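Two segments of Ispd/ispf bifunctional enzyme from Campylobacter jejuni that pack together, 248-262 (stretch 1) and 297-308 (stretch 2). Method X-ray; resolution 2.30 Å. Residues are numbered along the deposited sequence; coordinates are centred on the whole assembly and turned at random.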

ATOM      1  N   VAL A 248      44.584  26.603   2.926  1.00 34.60           N
ATOM      2  CA  VAL A 248      44.253  25.831   4.137  1.00 32.72           C
ATOM      3  C   VAL A 248      42.796  25.440   4.153  1.00 31.95           C
ATOM      4  O   VAL A 248      42.448  24.383   4.664  1.00 34.05           O
ATOM      5  CB  VAL A 248      44.324  26.596   5.485  1.00 34.96           C
ATOM      6  CG1 VAL A 248      45.204  25.872   6.513  1.00 34.00           C
ATOM      7  CG2 VAL A 248      44.524  28.089   5.365  1.00 30.48           C
ATOM      8  N   LEU A 249      41.942  26.326   3.660  1.00 30.52           N
ATOM      9  CA  LEU A 249      40.519  26.029   3.596  1.00 32.24           C
ATOM     10  C   LEU A 249      40.264  24.758   2.766  1.00 31.62           C
ATOM     11  O   LEU A 249      39.661  23.802   3.254  1.00 32.19           O
ATOM     12  CB  LEU A 249      39.715  27.234   3.084  1.00 29.79           C
ATOM     13  CG  LEU A 249      38.193  27.072   3.189  1.00 35.94           C
ATOM     14  CD1 LEU A 249      37.486  28.435   3.229  1.00 32.01           C
ATOM     15  CD2 LEU A 249      37.638  26.202   2.057  1.00 32.81           C
ATOM     16  N   ALA A 250      40.728  24.752   1.520  1.00 31.84           N
ATOM     17  CA  ALA A 250      40.520  23.610   0.637  1.00 31.37           C
ATOM     18  C   ALA A 250      41.072  22.333   1.278  1.00 31.31           C
ATOM     19  O   ALA A 250      40.473  21.269   1.169  1.00 32.97           O
ATOM     20  CB  ALA A 250      41.173  23.862  -0.735  1.00 31.35           C
ATOM     21  N   HIS A 251      42.200  22.456   1.969  1.00 30.44           N
ATOM     22  CA  HIS A 251      42.851  21.315   2.591  1.00 31.42           C
ATOM     23  C   HIS A 251      42.040  20.779   3.766  1.00 31.45           C
ATOM     24  O   HIS A 251      41.902  19.563   3.914  1.00 30.58           O
ATOM     25  CB  HIS A 251      44.281  21.682   3.012  1.00 31.28           C
ATOM     26  CG  HIS A 251      45.144  22.089   1.858  1.00 34.46           C
ATOM     27  ND1 HIS A 251      46.254  22.893   1.999  1.00 37.48           N
ATOM     28  CD2 HIS A 251      45.037  21.822   0.534  1.00 31.70           C
ATOM     29  CE1 HIS A 251      46.799  23.099   0.814  1.00 34.17           C
ATOM     30  NE2 HIS A 251      46.083  22.454  -0.091  1.00 37.64           N
ATOM     31  N   SER A 252      41.484  21.688   4.571  1.00 30.26           N
ATOM     32  CA  SER A 252      40.653  21.291   5.703  1.00 31.05           C
ATOM     33  C   SER A 252      39.390  20.612   5.197  1.00 30.49           C
ATOM     34  O   SER A 252      38.975  19.581   5.721  1.00 31.20           O
ATOM     35  CB  SER A 252      40.293  22.505   6.563  1.00 31.71           C
ATOM     36  OG  SER A 252      39.360  22.153   7.571  1.00 34.13           O
ATOM     37  N   LEU A 253      38.788  21.190   4.163  1.00 29.31           N
ATOM     38  CA  LEU A 253      37.562  20.653   3.605  1.00 30.15           C
ATOM     39  C   LEU A 253      37.770  19.255   2.981  1.00 31.15           C
ATOM     40  O   LEU A 253      36.943  18.361   3.151  1.00 32.67           O
ATOM     41  CB  LEU A 253      36.984  21.626   2.586  1.00 28.00           C
ATOM     42  CG  LEU A 253      35.712  21.185   1.889  1.00 29.66           C
ATOM     43  CD1 LEU A 253      34.609  20.783   2.911  1.00 23.28           C
ATOM     44  CD2 LEU A 253      35.254  22.299   0.943  1.00 25.89           C
ATOM     45  N   THR A 254      38.875  19.082   2.266  1.00 30.22           N
ATOM     46  CA  THR A 254      39.260  17.775   1.741  1.00 28.49           C
ATOM     47  C   THR A 254      39.299  16.724   2.860  1.00 29.01           C
ATOM     48  O   THR A 254      38.767  15.632   2.709  1.00 29.24           O
ATOM     49  CB  THR A 254      40.635  17.893   1.070  1.00 30.66           C
ATOM     50  OG1 THR A 254      40.574  18.858  -0.017  1.00 27.11           O
ATOM     51  CG2 THR A 254      41.019  16.572   0.425  1.00 28.29           C
ATOM     52  N   ASP A 255      39.924  17.062   3.987  1.00 29.89           N
ATOM     53  CA  ASP A 255      39.967  16.156   5.130  1.00 30.36           C
ATOM     54  C   ASP A 255      38.562  15.777   5.631  1.00 28.45           C
ATOM     55  O   ASP A 255      38.315  14.623   5.939  1.00 30.63           O
ATOM     56  CB  ASP A 255      40.796  16.763   6.259  1.00 30.75           C
ATOM     57  CG  ASP A 255      42.215  16.212   6.306  1.00 36.52           C
ATOM     58  OD1 ASP A 255      42.602  15.491   5.364  1.00 35.82           O
ATOM     59  OD2 ASP A 255      43.017  16.451   7.244  1.00 36.16           O
ATOM     60  N   ALA A 256      37.643  16.737   5.686  1.00 27.45           N
ATOM     61  CA  ALA A 256      36.294  16.465   6.186  1.00 27.02           C
ATOM     62  C   ALA A 256      35.542  15.500   5.284  1.00 26.66           C
ATOM     63  O   ALA A 256      34.884  14.577   5.764  1.00 26.35           O
ATOM     64  CB  ALA A 256      35.499  17.766   6.393  1.00 25.45           C
ATOM     65  N   ILE A 257      35.662  15.708   3.975  1.00 27.14           N
ATOM     66  CA  ILE A 257      34.996  14.874   2.970  1.00 27.07           C
ATOM     67  C   ILE A 257      35.538  13.446   2.942  1.00 27.98           C
ATOM     68  O   ILE A 257      34.770  12.484   2.895  1.00 28.51           O
ATOM     69  CB  ILE A 257      35.108  15.544   1.563  1.00 29.05           C
ATOM     70  CG1 ILE A 257      34.230  16.805   1.514  1.00 29.87           C
ATOM     71  CG2 ILE A 257      34.669  14.564   0.465  1.00 30.50           C
ATOM     72  CD1 ILE A 257      34.525  17.760   0.358  1.00 27.94           C
ATOM     73  N   LEU A 258      36.860  13.305   2.985  1.00 28.22           N
ATOM     74  CA  LEU A 258      37.480  11.989   3.067  1.00 30.09           C
ATOM     75  C   LEU A 258      37.137  11.311   4.388  1.00 29.81           C
ATOM     76  O   LEU A 258      36.906  10.093   4.425  1.00 30.38           O
ATOM     77  CB  LEU A 258      39.000  12.096   2.939  1.00 31.33           C
ATOM     78  CG  LEU A 258      39.562  12.575   1.598  1.00 35.70           C
ATOM     79  CD1 LEU A 258      41.042  12.906   1.758  1.00 35.22           C
ATOM     80  CD2 LEU A 258      39.338  11.556   0.472  1.00 34.63           C
ATOM     81  N   GLY A 259      37.103  12.099   5.465  1.00 28.71           N
ATOM     82  CA  GLY A 259      36.850  11.570   6.796  1.00 28.15           C
ATOM     83  C   GLY A 259      35.462  10.988   6.930  1.00 29.74           C
ATOM     84  O   GLY A 259      35.300   9.902   7.479  1.00 31.75           O
ATOM     85  N   ALA A 260      34.461  11.697   6.396  1.00 30.83           N
ATOM     86  CA  ALA A 260      33.078  11.234   6.447  1.00 30.82           C
ATOM     87  C   ALA A 260      32.894   9.935   5.656  1.00 31.31           C
ATOM     88  O   ALA A 260      32.049   9.112   5.997  1.00 31.46           O
ATOM     89  CB  ALA A 260      32.120  12.332   5.943  1.00 29.62           C
ATOM     90  N   ALA A 261      33.714   9.755   4.622  1.00 31.76           N
ATOM     91  CA  ALA A 261      33.656   8.580   3.753  1.00 31.87           C
ATOM     92  C   ALA A 261      34.552   7.447   4.226  1.00 32.58           C
ATOM     93  O   ALA A 261      34.592   6.396   3.603  1.00 33.72           O
ATOM     94  CB  ALA A 261      34.025   8.974   2.307  1.00 30.82           C
ATOM     95  N   GLY A 262      35.287   7.670   5.311  1.00 34.74           N
ATOM     96  CA  GLY A 262      36.205   6.677   5.836  1.00 34.20           C
ATOM     97  C   GLY A 262      37.450   6.469   4.989  1.00 36.08           C
ATOM     98  O   GLY A 262      38.038   5.398   5.029  1.00 36.68           O
TER
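Stretch 2, residues 297-308: GFELINIDICVM

A helix laid against a β-strand is among the commonest units of an α/β fold, and the pair of segments from this bifunctional enzyme illustrates how little besides apolar side chains is needed to join them. Residues 248-260 form the helix; the second stretch is a strand from Phe298 to Met308, extended except at Ile301, where psi falls to -50°. The strand runs broadly against the helix, with an angle of 138° between their N-to-C directions, and the two axes approach to 10.1 Å. The register therefore descends as the helix advances: Leu249 has Val307 as its nearest neighbour across the contact (CA to CA 7.4 Å), Leu253 has Ile305 (CA to CA 7.9 Å), Ile257 has Leu300 (CA to CA 8.2 Å) and Ala261 has Phe298 (CA to CA 7.2 Å).

The backbones do not bond to each other, and no hydrogen bond of any kind crosses the contact. From Ser252 N onward the helix carries its own amide-to-carbonyl bonds, as in Leu253 N to Leu249 O at 2.9 Å, and Thr254 OG1 turns back to donate to Ala250 O at 2.7 Å. The helix ends in a Schellman motif, with Gly262 at positive phi, a conformation that favours glycine, and its N bonded to Gly259 O at 3.1 Å.

What holds the stretches together is apolar packing, which buries 363 Å² counted over both sides. The i, i+4 spacing of Leu249, Leu253, Ile257 and Ala261 brings them to one flank of the helix, while Ile303 and Ile305, alternate residues of the strand, both point toward it. Leu249 spans two strand positions: its CD2 lies 3.8 Å from Ile305 CD1 and its CD1 4.1 Å from Val307 CG2. One turn on, Leu253 does likewise, placing CD1 3.8 Å from Ile303 CG2 and CD2 4.3 Å from Ile305 CD1. The Ile305 methyl is thus shared by the two leucines. Farther along, Ile257 leaves the backbone sideways, but its end comes nearer the strand, so that CD1 meets Leu300 CD1 at 4.1 Å.

The one aromatic contact is made by Ala261, whose CB approaches Phe298 CD1 at 4.1 Å, oblique to the ring.

Polar groups keep clear of this seam. Asp304, between the two isoleucines, points away from the helix, and both its carboxylate oxygens are hydrogen-bonded elsewhere in the structure; His251 and Ser252 likewise find partners elsewhere. The general principle is that the helical repeat and the strand's alternation, here interrupted at Ile301 and Asn302, gather apolar side chains on the facing surfaces.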

ATOM      1  N   GLY A 297      29.923   5.494  -3.394  1.00 32.27           N
ATOM      2  CA  GLY A 297      28.487   5.552  -3.182  1.00 32.74           C
ATOM      3  C   GLY A 297      27.929   6.658  -2.300  1.00 33.00           C
ATOM      4  O   GLY A 297      26.753   6.606  -1.908  1.00 33.75           O
ATOM      5  N   PHE A 298      28.747   7.662  -2.014  1.00 31.55           N
ATOM      6  CA  PHE A 298      28.356   8.749  -1.130  1.00 33.61           C
ATOM      7  C   PHE A 298      28.075  10.036  -1.897  1.00 34.23           C
ATOM      8  O   PHE A 298      28.538  10.212  -3.030  1.00 36.17           O
ATOM      9  CB  PHE A 298      29.467   9.016  -0.118  1.00 32.58           C
ATOM     10  CG  PHE A 298      29.521   8.025   1.000  1.00 36.30           C
ATOM     11  CD1 PHE A 298      30.549   7.088   1.068  1.00 37.22           C
ATOM     12  CD2 PHE A 298      28.544   8.021   1.984  1.00 31.27           C
ATOM     13  CE1 PHE A 298      30.593   6.182   2.106  1.00 40.92           C
ATOM     14  CE2 PHE A 298      28.588   7.124   3.027  1.00 32.36           C
ATOM     15  CZ  PHE A 298      29.598   6.203   3.097  1.00 35.62           C
ATOM     16  N   GLU A 299      27.355  10.946  -1.248  1.00 32.90           N
ATOM     17  CA  GLU A 299      26.975  12.222  -1.828  1.00 33.29           C
ATOM     18  C   GLU A 299      26.903  13.259  -0.698  1.00 32.27           C
ATOM     19  O   GLU A 299      26.413  12.958   0.392  1.00 32.30           O
ATOM     20  CB  GLU A 299      25.603  12.058  -2.488  1.00 33.78           C
ATOM     21  CG  GLU A 299      25.073  13.281  -3.199  1.00 40.60           C
ATOM     22  CD  GLU A 299      23.753  13.017  -3.913  1.00 48.43           C
ATOM     23  OE1 GLU A 299      23.256  11.859  -3.866  1.00 45.71           O
ATOM     24  OE2 GLU A 299      23.211  13.980  -4.508  1.00 48.24           O
ATOM     25  N   LEU A 300      27.385  14.471  -0.964  1.00 30.67           N
ATOM     26  CA  LEU A 300      27.358  15.543   0.019  1.00 31.95           C
ATOM     27  C   LEU A 300      25.956  16.109   0.254  1.00 31.36           C
ATOM     28  O   LEU A 300      25.188  16.298  -0.683  1.00 31.55           O
ATOM     29  CB  LEU A 300      28.317  16.671  -0.383  1.00 31.08           C
ATOM     30  CG  LEU A 300      29.799  16.504  -0.006  1.00 32.09           C
ATOM     31  CD1 LEU A 300      30.663  17.445  -0.836  1.00 26.75           C
ATOM     32  CD2 LEU A 300      30.050  16.739   1.483  1.00 30.78           C
ATOM     33  N   ILE A 301      25.636  16.381   1.514  1.00 30.05           N
ATOM     34  CA  ILE A 301      24.419  17.116   1.829  1.00 29.53           C
ATOM     35  C   ILE A 301      24.783  18.572   2.027  1.00 29.03           C
ATOM     36  O   ILE A 301      24.159  19.449   1.430  1.00 29.94           O
ATOM     37  CB  ILE A 301      23.698  16.552   3.087  1.00 30.18           C
ATOM     38  CG1 ILE A 301      23.061  15.189   2.777  1.00 29.14           C
ATOM     39  CG2 ILE A 301      22.646  17.542   3.582  1.00 26.73           C
ATOM     40  CD1 ILE A 301      22.502  14.479   4.002  1.00 25.84           C
ATOM     41  N   ASN A 302      25.793  18.847   2.852  1.00 27.01           N
ATOM     42  CA  ASN A 302      26.161  20.243   3.095  1.00 27.10           C
ATOM     43  C   ASN A 302      27.550  20.379   3.661  1.00 28.53           C
ATOM     44  O   ASN A 302      28.134  19.394   4.109  1.00 29.12           O
ATOM     45  CB  ASN A 302      25.143  20.942   4.013  1.00 27.27           C
ATOM     46  CG  ASN A 302      25.361  20.620   5.496  1.00 27.39           C
ATOM     47  OD1 ASN A 302      25.288  19.466   5.906  1.00 27.80           O
ATOM     48  ND2 ASN A 302      25.642  21.646   6.295  1.00 25.69           N
ATOM     49  N   ILE A 303      28.058  21.612   3.629  1.00 28.86           N
ATOM     50  CA  ILE A 303      29.378  21.957   4.112  1.00 28.76           C
ATOM     51  C   ILE A 303      29.264  23.187   5.003  1.00 29.79           C
ATOM     52  O   ILE A 303      28.610  24.171   4.635  1.00 28.01           O
ATOM     53  CB  ILE A 303      30.305  22.268   2.924  1.00 29.67           C
ATOM     54  CG1 ILE A 303      30.681  20.982   2.190  1.00 29.47           C
ATOM     55  CG2 ILE A 303      31.572  23.036   3.373  1.00 29.21           C
ATOM     56  CD1 ILE A 303      30.996  21.214   0.720  1.00 27.06           C
ATOM     57  N   ASP A 304      29.879  23.122   6.180  1.00 28.46           N
ATOM     58  CA  ASP A 304      30.002  24.315   7.021  1.00 29.06           C
ATOM     59  C   ASP A 304      31.429  24.462   7.503  1.00 28.02           C
ATOM     60  O   ASP A 304      32.086  23.479   7.884  1.00 29.22           O
ATOM     61  CB  ASP A 304      29.019  24.302   8.196  1.00 28.74           C
ATOM     62  CG  ASP A 304      28.917  25.654   8.877  1.00 31.99           C
ATOM     63  OD1 ASP A 304      29.129  26.701   8.213  1.00 35.66           O
ATOM     64  OD2 ASP A 304      28.641  25.775  10.084  1.00 33.36           O
ATOM     65  N   ILE A 305      31.905  25.700   7.468  1.00 29.92           N
ATOM     66  CA  ILE A 305      33.324  26.004   7.645  1.00 30.02           C
ATOM     67  C   ILE A 305      33.498  27.133   8.632  1.00 31.57           C
ATOM     68  O   ILE A 305      32.698  28.068   8.666  1.00 32.81           O
ATOM     69  CB  ILE A 305      33.980  26.342   6.271  1.00 30.98           C
ATOM     70  CG1 ILE A 305      34.064  25.062   5.410  1.00 30.14           C
ATOM     71  CG2 ILE A 305      35.393  26.935   6.449  1.00 28.41           C
ATOM     72  CD1 ILE A 305      34.425  25.302   3.947  1.00 29.90           C
ATOM     73  N   CYS A 306      34.528  27.022   9.460  1.00 31.55           N
ATOM     74  CA  CYS A 306      34.955  28.119  10.291  1.00 32.71           C
ATOM     75  C   CYS A 306      36.433  28.417  10.066  1.00 32.76           C
ATOM     76  O   CYS A 306      37.295  27.569  10.310  1.00 32.05           O
ATOM     77  CB  CYS A 306      34.683  27.856  11.772  1.00 33.17           C
ATOM     78  SG  CYS A 306      35.023  29.364  12.726  1.00 41.94           S
ATOM     79  N   VAL A 307      36.706  29.615   9.558  1.00 33.49           N
ATOM     80  CA  VAL A 307      38.066  30.070   9.345  1.00 33.46           C
ATOM     81  C   VAL A 307      38.450  30.840  10.595  1.00 34.68           C
ATOM     82  O   VAL A 307      37.727  31.742  11.028  1.00 35.08           O
ATOM     83  CB  VAL A 307      38.195  31.009   8.115  1.00 34.04           C
ATOM     84  CG1 VAL A 307      39.642  31.493   7.958  1.00 31.00           C
ATOM     85  CG2 VAL A 307      37.704  30.333   6.824  1.00 30.67           C
ATOM     86  N   MET A 308      39.579  30.473  11.184  1.00 35.44           N
ATOM     87  CA  MET A 308      40.096  31.190  12.334  1.00 36.86           C
ATOM     88  C   MET A 308      41.307  31.995  11.881  1.00 37.01           C
ATOM     89  O   MET A 308      42.362  31.447  11.542  1.00 36.73           O
ATOM     90  CB  MET A 308      40.412  30.222  13.469  1.00 36.87           C
ATOM     91  CG  MET A 308      39.195  29.344  13.846  1.00 42.27           C
ATOM     92  SD  MET A 308      39.577  27.636  14.371  1.00 54.20           S
ATOM     93  CE  MET A 308      40.877  27.881  15.360  1.00 47.66           C
TER